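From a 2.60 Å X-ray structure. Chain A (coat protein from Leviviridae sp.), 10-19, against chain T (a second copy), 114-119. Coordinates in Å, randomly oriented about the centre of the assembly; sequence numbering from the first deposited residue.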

# COMPACT_ATOMS: atom_id res chain seq x y z
N PRO A 10 -47.94 3.46 60.51
CA PRO A 10 -47.63 2.69 61.71
C PRO A 10 -46.63 1.59 61.41
O PRO A 10 -46.39 1.26 60.24
CB PRO A 10 -48.99 2.11 62.10
CG PRO A 10 -49.67 1.91 60.78
CD PRO A 10 -49.20 3.04 59.89
N PRO A 11 -46.00 1.01 62.43
CA PRO A 11 -45.05 -0.07 62.19
C PRO A 11 -45.76 -1.32 61.68
O PRO A 11 -46.84 -1.68 62.14
CB PRO A 11 -44.41 -0.31 63.56
CG PRO A 11 -45.42 0.18 64.53
CD PRO A 11 -46.08 1.36 63.87
N VAL A 12 -45.12 -1.96 60.71
CA VAL A 12 -45.67 -3.10 60.01
C VAL A 12 -44.95 -4.38 60.40
O VAL A 12 -45.57 -5.37 60.80
CB VAL A 12 -45.61 -2.86 58.49
CG1 VAL A 12 -46.15 -4.04 57.73
CG2 VAL A 12 -46.34 -1.56 58.13
N THR A 13 -43.63 -4.38 60.30
CA THR A 13 -42.76 -5.48 60.63
C THR A 13 -41.65 -4.96 61.54
O THR A 13 -41.43 -3.75 61.62
CB THR A 13 -42.16 -6.10 59.36
OG1 THR A 13 -41.50 -5.09 58.60
CG2 THR A 13 -43.25 -6.74 58.52
N PRO A 14 -40.95 -5.85 62.25
CA PRO A 14 -39.85 -5.39 63.11
C PRO A 14 -38.81 -4.54 62.39
O PRO A 14 -38.28 -3.59 62.97
CB PRO A 14 -39.24 -6.71 63.63
CG PRO A 14 -39.79 -7.77 62.73
CD PRO A 14 -41.15 -7.30 62.37
N LEU A 15 -38.52 -4.86 61.13
CA LEU A 15 -37.64 -4.04 60.31
C LEU A 15 -38.47 -3.17 59.37
O LEU A 15 -39.60 -3.51 59.02
CB LEU A 15 -36.68 -4.91 59.51
CG LEU A 15 -35.87 -5.89 60.36
CD1 LEU A 15 -35.11 -6.84 59.46
CD2 LEU A 15 -34.93 -5.14 61.29
N GLY A 16 -37.89 -2.04 58.97
CA GLY A 16 -38.57 -1.13 58.08
C GLY A 16 -38.61 0.29 58.61
O GLY A 16 -37.67 0.73 59.28
N LYS A 17 -39.70 1.00 58.33
CA LYS A 17 -39.86 2.40 58.70
C LYS A 17 -41.21 2.63 59.36
O LYS A 17 -42.21 2.00 58.99
CB LYS A 17 -39.74 3.34 57.48
CG LYS A 17 -38.33 3.48 56.92
CD LYS A 17 -38.25 4.65 55.94
CE LYS A 17 -39.22 4.49 54.78
NZ LYS A 17 -39.08 5.57 53.76
N SER A 18 -41.24 3.53 60.33
CA SER A 18 -42.46 4.04 60.93
C SER A 18 -42.37 5.56 60.96
O SER A 18 -41.29 6.10 61.20
CB SER A 18 -42.66 3.48 62.34
OG SER A 18 -43.67 4.19 63.04
N THR A 19 -43.48 6.25 60.68
CA THR A 19 -43.45 7.70 60.59
C THR A 19 -44.57 8.33 61.42
O THR A 19 -45.70 7.85 61.42
CB THR A 19 -43.57 8.19 59.14
OG1 THR A 19 -44.84 7.82 58.60
CG2 THR A 19 -42.47 7.59 58.27
N ALA T 114 -33.98 -2.97 70.98
CA ALA T 114 -34.27 -4.33 70.54
C ALA T 114 -34.27 -4.49 69.02
O ALA T 114 -34.25 -5.63 68.54
CB ALA T 114 -35.63 -4.77 71.10
N GLY T 115 -34.28 -3.40 68.26
CA GLY T 115 -34.36 -3.52 66.82
C GLY T 115 -35.69 -4.05 66.35
O GLY T 115 -35.74 -4.88 65.43
N ASN T 116 -36.78 -3.60 66.96
CA ASN T 116 -38.13 -4.08 66.65
C ASN T 116 -39.08 -2.89 66.69
O ASN T 116 -39.33 -2.33 67.77
CB ASN T 116 -38.56 -5.17 67.64
CG ASN T 116 -39.79 -5.92 67.18
OD1 ASN T 116 -40.71 -5.35 66.60
ND2 ASN T 116 -39.81 -7.22 67.44
N LEU T 117 -39.61 -2.51 65.53
CA LEU T 117 -40.52 -1.37 65.45
C LEU T 117 -41.84 -1.62 66.16
O LEU T 117 -42.53 -0.66 66.50
CB LEU T 117 -40.81 -1.02 63.99
CG LEU T 117 -39.70 -0.37 63.18
CD1 LEU T 117 -40.07 -0.41 61.72
CD2 LEU T 117 -39.50 1.05 63.63
N LEU T 118 -42.21 -2.88 66.37
CA LEU T 118 -43.54 -3.20 66.87
C LEU T 118 -43.67 -3.05 68.38
O LEU T 118 -44.80 -3.08 68.88
CB LEU T 118 -43.91 -4.63 66.47
CG LEU T 118 -43.96 -4.91 64.97
CD1 LEU T 118 -44.17 -6.38 64.73
CD2 LEU T 118 -45.08 -4.10 64.33
N LEU T 119 -42.58 -2.89 69.11
CA LEU T 119 -42.68 -2.75 70.55
C LEU T 119 -43.42 -1.47 70.90
O LEU T 119 -43.20 -0.43 70.26
CB LEU T 119 -41.29 -2.75 71.20
CG LEU T 119 -40.42 -3.98 70.98
CD1 LEU T 119 -39.16 -3.90 71.82
CD2 LEU T 119 -41.21 -5.24 71.30

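The contact centres on Leu117(T), which loses more surface to the other stretch than any other residue on either side. Its CA-to-CB bond points toward chain A, and the m,t rotamer carries the isobutyl group into a concave run of backbone from Thr13(A) to Lys17(A). Leu117(T) CD1 lies 3.6 Å from Thr13(A) O and 3.5 Å from Gly16(A) C, so much of this packing is of methyl against main chain. Near the start of the chain A strand, Leu117(T) CD2 approaches Ser18(A) CB at 4.2 Å. Gly16(A), with phi/psi of 127/-145, adopts a backbone conformation that would jam a CB against the preceding carbonyl oxygen, which by itself calls for glycine.

Two prolines extend the apolar surface. The CA-to-CB bond of Pro11(A) points toward chain T, and Pro11(A) CB lies 3.7 Å from Leu117(T) CB and 3.9 Å from Leu118(T) CD2. The CA-to-CB bond of Leu118(T) points sideways, but the end of its side chain comes nearer, bringing Leu118(T) CD1 to 3.9 Å from Pro14(A) CD. The rigid pyrrolidine rings thus offer carbon surfaces to two consecutive leucines.

The CA atoms of the two stretches come closest at Pro14(A) and Asn116(T), 4.1 Å apart. Here the one hydrogen bond between the stretches forms: Leu117(T) N donates to Pro14(A) O at 3.1 Å, with an N-H...O angle of 159°. This nearly straight bond satisfies a main-chain amide beside the apolar centre.

At the polar edge, Asn116(T) opens a type I turn ending at Leu119(T). Asn116(T) OD1 accepts a hydrogen bond from Leu118(T) N at 2.9 Å, bracing the turn from within, and also lies 3.6 Å from Pro14(A) CB. On chain A, Thr13(A) OG1 donates to Leu15(A) O at 2.5 Å, tying together the loop around Pro14(A).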